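Local structure of inositol 2-dehydrogenase (Sinorhizobium meliloti, 4HKT) at residues K16-A21 with F91-I96; H175-A180 with A313-A318; V257-A262 with T268-H273. The protein catalyses the NAD+-dependent oxidation of myo-inositol to scyllo-inosose (2-keto-myo-inositol), the first step of myo-inositol degradation. All blocks are in the same frame, centred on the assembly; numbering follows the deposited sequence.

Contact 1 (K16-A21 with F91-I96); sequences KVHAKA and FCEKPI
OE2 of Glu-93 accepts a hydrogen bond from NE2 of His-18 at 2.7 Å. The N-H points almost straight at the oxygen, at 165°. OE2 lies at the edge of the imidazole, in its plane. It accepts the bond through its anti lone pair, the one turned away from OE1. The carboxylate itself is twisted 43° from the imidazole plane. The Glu-93 chain is bent at chi2 (-65°), and this turns OE2 to the histidine. The bond limits the rotation of the imidazole. On the same ring, CE1 of His-18 approaches CE2 of Phe-91 at 3.5 Å. The two rings meet obliquely, with centroids 5.0 Å apart.

The contact lies in the NAD-binding Rossmann fold. His-18 stands on helix 13-24, which begins in the glycine-rich GxGxxG sequence, a likely dinucleotide-binding turn. Phe-91 lies on parallel strand 89-93, and Glu-93 follows two residues on; both direct CB toward the helix. Cys-92 between them turns the other way, to helix 76-85. Glu-93 opens the Glu-Lys-Pro sequence known from the Gfo/Idh/MocA family, in which a cis peptide bond precedes Pro-95 here. Helix 281-297 closes over the pair: Tyr-284 meets the His-18 ring edge-to-face, and Glu-287 touches both His-18 and Phe-91.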
loop_
_atom_site.group_PDB
_atom_site.type_symbol
_atom_site.label_atom_id
_atom_site.label_comp_id
_atom_site.label_asym_id
_atom_site.label_seq_id
_atom_site.Cartn_x
_atom_site.Cartn_y
_atom_site.Cartn_z
ATOM N N LYS B 16 33.096 1.867 -8.669
ATOM C CA LYS B 16 32.594 3.241 -8.545
ATOM C C LYS B 16 31.700 3.395 -7.317
ATOM O O LYS B 16 31.748 4.403 -6.625
ATOM C CB LYS B 16 31.823 3.659 -9.801
ATOM C CG LYS B 16 32.678 3.845 -11.053
ATOM C CD LYS B 16 31.843 4.371 -12.225
ATOM C CE LYS B 16 32.694 4.892 -13.376
ATOM N NZ LYS B 16 32.780 3.937 -14.521
ATOM N N VAL B 17 30.911 2.369 -7.035
ATOM C CA VAL B 17 29.967 2.410 -5.936
ATOM C C VAL B 17 30.715 2.455 -4.603
ATOM O O VAL B 17 30.330 3.192 -3.683
ATOM C CB VAL B 17 29.026 1.189 -5.990
ATOM C CG1 VAL B 17 28.341 0.977 -4.669
ATOM C CG2 VAL B 17 27.999 1.341 -7.115
ATOM N N HIS B 18 31.781 1.660 -4.492
ATOM C CA HIS B 18 32.636 1.697 -3.298
ATOM C C HIS B 18 33.459 2.973 -3.163
ATOM O O HIS B 18 33.665 3.456 -2.072
ATOM C CB HIS B 18 33.542 0.474 -3.249
ATOM C CG HIS B 18 32.794 -0.783 -2.989
ATOM N ND1 HIS B 18 32.159 -1.026 -1.792
ATOM C CD2 HIS B 18 32.518 -1.838 -3.787
ATOM C CE1 HIS B 18 31.561 -2.201 -1.848
ATOM N NE2 HIS B 18 31.755 -2.709 -3.053
ATOM N N ALA B 19 33.932 3.502 -4.276
ATOM C CA ALA B 19 34.587 4.791 -4.279
ATOM C C ALA B 19 33.673 5.824 -3.610
ATOM O O ALA B 19 34.093 6.562 -2.693
ATOM C CB ALA B 19 34.902 5.208 -5.714
ATOM N N LYS B 20 32.416 5.858 -4.061
ATOM C CA LYS B 20 31.415 6.775 -3.502
ATOM C C LYS B 20 31.223 6.543 -2.013
ATOM O O LYS B 20 31.140 7.502 -1.243
ATOM C CB LYS B 20 30.063 6.634 -4.216
ATOM C CG LYS B 20 28.950 7.470 -3.583
ATOM C CD LYS B 20 27.704 7.580 -4.453
ATOM C CE LYS B 20 26.873 8.786 -4.003
ATOM N NZ LYS B 20 25.509 8.846 -4.594
ATOM N N ALA B 21 31.123 5.282 -1.598
ATOM C CA ALA B 21 30.841 4.996 -0.184
ATOM C C ALA B 21 32.046 5.318 0.700
ATOM O O ALA B 21 31.890 5.779 1.820
ATOM C CB ALA B 21 30.412 3.552 0.006
ATOM N N PHE B 91 38.477 -5.728 2.193
ATOM C CA PHE B 91 37.094 -5.878 1.843
ATOM C C PHE B 91 37.097 -6.440 0.422
ATOM O O PHE B 91 37.643 -5.808 -0.488
ATOM C CB PHE B 91 36.358 -4.543 1.870
ATOM C CG PHE B 91 34.963 -4.646 1.378
ATOM C CD1 PHE B 91 33.917 -4.886 2.265
ATOM C CD2 PHE B 91 34.697 -4.584 0.037
ATOM C CE1 PHE B 91 32.628 -5.047 1.799
ATOM C CE2 PHE B 91 33.418 -4.750 -0.443
ATOM C CZ PHE B 91 32.378 -4.988 0.443
ATOM N N CYS B 92 36.461 -7.587 0.215
ATOM C CA CYS B 92 36.430 -8.171 -1.108
ATOM C C CYS B 92 35.016 -8.406 -1.639
ATOM O O CYS B 92 34.231 -9.057 -0.989
ATOM C CB CYS B 92 37.207 -9.486 -1.117
ATOM S SG CYS B 92 37.545 -10.061 -2.794
ATOM N N GLU B 93 34.706 -7.861 -2.809
ATOM C CA GLU B 93 33.451 -8.187 -3.485
ATOM C C GLU B 93 33.303 -9.715 -3.698
ATOM O O GLU B 93 34.289 -10.434 -3.869
ATOM C CB GLU B 93 33.341 -7.471 -4.814
ATOM C CG GLU B 93 32.738 -6.077 -4.716
ATOM C CD GLU B 93 31.273 -6.093 -4.261
ATOM O OE1 GLU B 93 30.544 -7.051 -4.601
ATOM O OE2 GLU B 93 30.881 -5.174 -3.516
ATOM N N LYS B 94 32.066 -10.185 -3.678
ATOM C CA LYS B 94 31.798 -11.584 -3.909
ATOM C C LYS B 94 32.362 -11.951 -5.266
ATOM O O LYS B 94 32.421 -11.105 -6.150
ATOM C CB LYS B 94 30.301 -11.866 -3.895
ATOM C CG LYS B 94 29.629 -11.441 -5.175
ATOM C CD LYS B 94 28.303 -12.106 -5.359
ATOM C CE LYS B 94 27.670 -11.621 -6.635
ATOM N NZ LYS B 94 28.245 -12.339 -7.787
ATOM N N PRO B 95 32.794 -13.204 -5.436
ATOM C CA PRO B 95 33.019 -14.227 -4.424
ATOM C C PRO B 95 34.491 -14.163 -3.995
ATOM O O PRO B 95 35.265 -13.378 -4.532
ATOM C CB PRO B 95 32.780 -15.526 -5.194
ATOM C CG PRO B 95 33.274 -15.219 -6.554
ATOM C CD PRO B 95 32.997 -13.752 -6.790
ATOM N N ILE B 96 34.867 -14.987 -3.037
ATOM C CA ILE B 96 36.271 -15.184 -2.728
ATOM C C ILE B 96 36.897 -15.920 -3.896
ATOM O O ILE B 96 37.979 -15.565 -4.387
ATOM C CB ILE B 96 36.441 -15.963 -1.433
ATOM C CG1 ILE B 96 36.017 -15.064 -0.253
ATOM C CG2 ILE B 96 37.900 -16.348 -1.243
ATOM C CD1 ILE B 96 35.802 -15.797 1.033
#

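Contact 2 (H175-A180 with A313-A318); sequences HDFDMA and ALADAA
Phe-177 carries the whole contact from its side and meets Leu-314, Ala-315 and Ala-318 in turn. Its CB lies 3.8 Å from CD1 of Leu-314. At CG the partner is CB of Leu-314, 3.7 Å away. This methylene sits over one face of the ring, 22° off the normal, in a CH-pi contact offset toward the rim. Farther out, CE2 comes to 3.4 Å from CA of Ala-315 and also touches the methyl of that residue. At the tip, CZ reaches CB of Ala-318 at 3.9 Å. With CG beside the backbone N (chi1 -60°), the ring leans out from helix 168-184 of the Gfo/Idh/MocA C-terminal domain and lies along three residues of the late helix 305-324. The axes of the two short segments approach to 9.7 Å, and their directions differ by 117°. With an alanine in place of Phe-177 the ring is gone, and a gap would probably open against Leu-314, Ala-315 and Ala-318. Strand 188-196 adds Val-191, which packs on Leu-314 and Ala-318. No hydrogen bond joins the segments and all four touching residues are buried, so the junction rests on the apolar fit of a ring against Leu-314 and two small alanines.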
loop_
_atom_site.group_PDB
_atom_site.type_symbol
_atom_site.label_atom_id
_atom_site.label_comp_id
_atom_site.label_asym_id
_atom_site.label_seq_id
_atom_site.Cartn_x
_atom_site.Cartn_y
_atom_site.Cartn_z
ATOM N N HIS B 175 23.848 -14.273 -3.279
ATOM C CA HIS B 175 23.357 -13.257 -2.371
ATOM C C HIS B 175 22.138 -13.743 -1.552
ATOM O O HIS B 175 22.027 -13.434 -0.368
ATOM C CB HIS B 175 22.903 -12.038 -3.151
ATOM C CG HIS B 175 24.017 -11.206 -3.667
ATOM N ND1 HIS B 175 24.838 -10.476 -2.834
ATOM C CD2 HIS B 175 24.405 -10.927 -4.927
ATOM C CE1 HIS B 175 25.712 -9.810 -3.562
ATOM N NE2 HIS B 175 25.472 -10.066 -4.833
ATOM N N ASP B 176 21.255 -14.474 -2.212
ATOM C CA ASP B 176 20.051 -15.027 -1.569
ATOM C C ASP B 176 20.344 -16.186 -0.658
ATOM O O ASP B 176 19.688 -16.300 0.361
ATOM C CB ASP B 176 19.018 -15.415 -2.581
ATOM C CG ASP B 176 18.627 -14.252 -3.469
ATOM O OD1 ASP B 176 18.261 -13.180 -2.951
ATOM O OD2 ASP B 176 18.744 -14.398 -4.697
ATOM N N PHE B 177 21.328 -17.031 -0.988
ATOM C CA PHE B 177 21.817 -18.007 -0.021
ATOM C C PHE B 177 22.349 -17.342 1.255
ATOM O O PHE B 177 22.041 -17.783 2.357
ATOM C CB PHE B 177 22.879 -18.913 -0.602
ATOM C CG PHE B 177 22.419 -19.733 -1.783
ATOM C CD1 PHE B 177 21.273 -20.487 -1.728
ATOM C CD2 PHE B 177 23.172 -19.785 -2.928
ATOM C CE1 PHE B 177 20.855 -21.260 -2.826
ATOM C CE2 PHE B 177 22.789 -20.542 -4.009
ATOM C CZ PHE B 177 21.631 -21.301 -3.970
ATOM N N ASP B 178 23.193 -16.324 1.101
ATOM C CA ASP B 178 23.612 -15.536 2.258
ATOM C C ASP B 178 22.436 -14.921 3.051
ATOM O O ASP B 178 22.392 -15.025 4.279
ATOM C CB ASP B 178 24.603 -14.446 1.891
ATOM C CG ASP B 178 25.063 -13.707 3.111
ATOM O OD1 ASP B 178 25.780 -14.307 3.923
ATOM O OD2 ASP B 178 24.663 -12.537 3.305
HETATM N N MSE B 179 21.510 -14.292 2.358
HETATM C CA MSE B 179 20.296 -13.747 2.986
HETATM C C MSE B 179 19.521 -14.803 3.746
HETATM O O MSE B 179 19.081 -14.585 4.872
HETATM C CB MSE B 179 19.466 -13.054 1.916
HETATM C CG MSE B 179 18.180 -12.394 2.411
HETATM SE SE MSE B 179 18.536 -10.998 3.762
HETATM C CE MSE B 179 19.522 -9.781 2.586
ATOM N N ALA B 180 19.380 -15.991 3.174
ATOM C CA ALA B 180 18.721 -17.067 3.864
ATOM C C ALA B 180 19.395 -17.443 5.153
ATOM O O ALA B 180 18.733 -17.599 6.184
ATOM C CB ALA B 180 18.561 -18.293 2.942
ATOM N N ALA B 313 29.000 -22.877 -0.891
ATOM C CA ALA B 313 28.704 -24.293 -0.674
ATOM C C ALA B 313 27.216 -24.547 -0.942
ATOM O O ALA B 313 26.861 -25.559 -1.520
ATOM C CB ALA B 313 29.119 -24.744 0.721
ATOM N N LEU B 314 26.358 -23.587 -0.579
ATOM C CA LEU B 314 24.942 -23.710 -0.922
ATOM C C LEU B 314 24.753 -23.645 -2.427
ATOM O O LEU B 314 23.971 -24.425 -2.969
ATOM C CB LEU B 314 24.082 -22.659 -0.235
ATOM C CG LEU B 314 24.117 -22.776 1.299
ATOM C CD1 LEU B 314 23.598 -21.538 1.981
ATOM C CD2 LEU B 314 23.357 -23.962 1.818
ATOM N N ALA B 315 25.449 -22.714 -3.106
ATOM C CA ALA B 315 25.340 -22.657 -4.559
ATOM C C ALA B 315 25.798 -23.976 -5.199
ATOM O O ALA B 315 25.128 -24.483 -6.116
ATOM C CB ALA B 315 26.099 -21.449 -5.146
ATOM N N ASP B 316 26.922 -24.512 -4.743
ATOM C CA ASP B 316 27.464 -25.764 -5.326
ATOM C C ASP B 316 26.438 -26.924 -5.162
ATOM O O ASP B 316 26.228 -27.733 -6.097
ATOM C CB ASP B 316 28.784 -26.164 -4.659
ATOM C CG ASP B 316 29.969 -25.279 -5.054
ATOM O OD1 ASP B 316 29.959 -24.613 -6.111
ATOM O OD2 ASP B 316 30.938 -25.250 -4.272
ATOM N N ALA B 317 25.831 -26.990 -3.964
ATOM C CA ALA B 317 24.779 -27.938 -3.697
ATOM C C ALA B 317 23.581 -27.706 -4.604
ATOM O O ALA B 317 23.025 -28.676 -5.098
ATOM C CB ALA B 317 24.367 -27.931 -2.218
ATOM N N ALA B 318 23.181 -26.443 -4.833
ATOM C CA ALA B 318 22.103 -26.178 -5.793
ATOM C C ALA B 318 22.378 -26.685 -7.206
ATOM O O ALA B 318 21.482 -27.212 -7.833
ATOM C CB ALA B 318 21.694 -24.693 -5.839
#

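Contact 3 (V257-A262 with T268-H273); sequences VSIEIA and TRPPLH
Ile-261 and Thr-268 are joined by two backbone hydrogen bonds. Thr-268 N donates to Ile-261 O at 2.8 Å, and Ile-261 N donates back to Thr-268 O at 3.0 Å. The second is nearly straight, at 170°. Thr-268 O also takes a CA-H...O contact from Glu-260, with CA 3.4 Å away. A water donates to Ile-261 O and has a weak link to Thr-268 OG1. The stronger partner of that hydroxyl is Thr-268 of the third subunit.

This is an antiparallel hydrogen-bonded pair in the beta hairpin of strands 259-263 and 266-269. Residues 259-262 pair with a strand of the second subunit, and residues 268-269 with one of the third, so the sheet runs on through the assembly. OE2 of Glu-260 lies alongside CG of Arg-269 at 3.9 Å, but 4.6 Å from its NE and well out of the guanidinium plane. Arg-269 bends at chi3 (-70°), and its NH2 forms a salt bridge to another chain, with Glu-260 of the third subunit.

Pro-270 packs against the backbone: its CD and CG lie 3.3 Å from Ile-259 O and Val-257 O, respectively. Val-257 O is buried and has no hydrogen-bond partner in the model. CG1 of Ile-259 touches CG of Pro-270 at 4.2 Å.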
loop_
_atom_site.group_PDB
_atom_site.type_symbol
_atom_site.label_atom_id
_atom_site.label_comp_id
_atom_site.label_asym_id
_atom_site.label_seq_id
_atom_site.Cartn_x
_atom_site.Cartn_y
_atom_site.Cartn_z
ATOM N N VAL B 257 11.674 7.080 -6.535
ATOM C CA VAL B 257 10.650 8.084 -6.353
ATOM C C VAL B 257 9.350 7.358 -6.033
ATOM O O VAL B 257 8.945 6.452 -6.783
ATOM C CB VAL B 257 10.440 8.830 -7.688
ATOM C CG1 VAL B 257 9.359 9.877 -7.573
ATOM C CG2 VAL B 257 11.744 9.443 -8.184
ATOM N N SER B 258 8.667 7.761 -4.967
ATOM C CA SER B 258 7.344 7.239 -4.652
ATOM C C SER B 258 6.231 8.299 -4.851
ATOM O O SER B 258 5.982 9.133 -3.980
ATOM C CB SER B 258 7.306 6.706 -3.204
ATOM O OG SER B 258 8.277 5.699 -2.972
ATOM N N ILE B 259 5.576 8.250 -6.001
ATOM C CA ILE B 259 4.353 9.005 -6.267
ATOM C C ILE B 259 3.301 8.031 -6.831
ATOM O O ILE B 259 3.602 6.865 -7.080
ATOM C CB ILE B 259 4.608 10.198 -7.233
ATOM C CG1 ILE B 259 4.977 9.737 -8.621
ATOM C CG2 ILE B 259 5.686 11.113 -6.664
ATOM C CD1 ILE B 259 4.663 10.759 -9.691
ATOM N N GLU B 260 2.085 8.510 -7.042
ATOM C CA GLU B 260 1.004 7.674 -7.573
ATOM C C GLU B 260 0.147 8.537 -8.440
ATOM O O GLU B 260 -0.247 9.647 -8.027
ATOM C CB GLU B 260 0.156 7.128 -6.430
ATOM C CG GLU B 260 -0.703 5.952 -6.827
ATOM C CD GLU B 260 -1.280 5.233 -5.607
ATOM O OE1 GLU B 260 -1.798 5.907 -4.690
ATOM O OE2 GLU B 260 -1.213 3.991 -5.593
ATOM N N ILE B 261 -0.112 8.072 -9.646
ATOM C CA ILE B 261 -0.961 8.769 -10.580
ATOM C C ILE B 261 -2.175 7.904 -10.831
ATOM O O ILE B 261 -2.024 6.737 -11.216
ATOM C CB ILE B 261 -0.233 9.017 -11.928
ATOM C CG1 ILE B 261 0.970 9.943 -11.715
ATOM C CG2 ILE B 261 -1.180 9.631 -12.929
ATOM C CD1 ILE B 261 1.912 10.046 -12.897
ATOM N N ALA B 262 -3.364 8.472 -10.648
ATOM C CA ALA B 262 -4.626 7.768 -10.838
ATOM C C ALA B 262 -5.405 8.358 -12.021
ATOM O O ALA B 262 -5.591 9.586 -12.117
ATOM C CB ALA B 262 -5.449 7.818 -9.572
ATOM N N THR B 268 -1.160 4.126 -10.690
ATOM C CA THR B 268 0.175 3.689 -11.122
ATOM C C THR B 268 1.293 4.318 -10.342
ATOM O O THR B 268 1.347 5.567 -10.246
ATOM C CB THR B 268 0.405 4.021 -12.602
ATOM O OG1 THR B 268 -0.549 3.311 -13.374
ATOM C CG2 THR B 268 1.770 3.570 -13.039
ATOM N N ARG B 269 2.173 3.470 -9.791
ATOM C CA ARG B 269 3.392 3.893 -9.107
ATOM C C ARG B 269 4.584 3.604 -10.011
ATOM O O ARG B 269 4.498 2.724 -10.891
ATOM C CB ARG B 269 3.560 3.158 -7.768
ATOM C CG ARG B 269 2.437 3.433 -6.788
ATOM C CD ARG B 269 2.619 2.732 -5.444
ATOM N NE ARG B 269 2.449 1.282 -5.556
ATOM C CZ ARG B 269 2.866 0.402 -4.650
ATOM N NH1 ARG B 269 3.480 0.809 -3.541
ATOM N NH2 ARG B 269 2.665 -0.895 -4.842
ATOM N N PRO B 270 5.705 4.316 -9.798
ATOM C CA PRO B 270 6.871 4.105 -10.675
ATOM C C PRO B 270 7.472 2.701 -10.536
ATOM O O PRO B 270 7.271 2.032 -9.517
ATOM C CB PRO B 270 7.888 5.174 -10.216
ATOM C CG PRO B 270 7.060 6.193 -9.508
ATOM C CD PRO B 270 5.962 5.408 -8.831
ATOM N N PRO B 271 8.198 2.258 -11.563
ATOM C CA PRO B 271 8.952 1.023 -11.424
ATOM C C PRO B 271 10.023 1.134 -10.362
ATOM O O PRO B 271 10.227 2.198 -9.740
ATOM C CB PRO B 271 9.559 0.823 -12.838
ATOM C CG PRO B 271 9.650 2.215 -13.392
ATOM C CD PRO B 271 8.374 2.857 -12.903
ATOM N N LEU B 272 10.714 0.030 -10.137
ATOM C CA LEU B 272 11.734 -0.050 -9.107
ATOM C C LEU B 272 13.056 0.577 -9.583
ATOM O O LEU B 272 13.164 1.082 -10.729
ATOM C CB LEU B 272 11.966 -1.527 -8.787
ATOM C CG LEU B 272 10.657 -2.285 -8.487
ATOM C CD1 LEU B 272 10.920 -3.763 -8.206
ATOM C CD2 LEU B 272 9.916 -1.634 -7.335
ATOM N N HIS B 273 14.064 0.495 -8.721
ATOM C CA HIS B 273 15.409 0.870 -9.084
ATOM C C HIS B 273 15.894 0.031 -10.256
ATOM O O HIS B 273 15.554 -1.175 -10.371
ATOM C CB HIS B 273 16.363 0.651 -7.905
ATOM C CG HIS B 273 16.184 1.609 -6.761
ATOM N ND1 HIS B 273 16.827 2.834 -6.703
ATOM C CD2 HIS B 273 15.489 1.496 -5.607
ATOM C CE1 HIS B 273 16.529 3.429 -5.562
ATOM N NE2 HIS B 273 15.718 2.637 -4.882
HETATM O O HOH W 1 -2.766 5.739 -14.104
#

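In the fold
Contacts 1 and 2 are buried in the body of the subunit, whereas the centre of contact 3 lies about 27 Å from the centre of the chain, on a projecting hairpin. Contact 1 joins a helix to a strand of the Rossmann fold through a charged group and two rings. Contact 2 joins two helices by apolar packing alone. Contact 3 relies on backbone bonds, and it is the one of the three whose segments other subunits touch. No two contacts share a helix or strand. Contacts 1 and 2 still meet, where Lys-94 packs against His-175. Contact 3 touches neither, yet along the chain it is nested within the loop closed by contact 2.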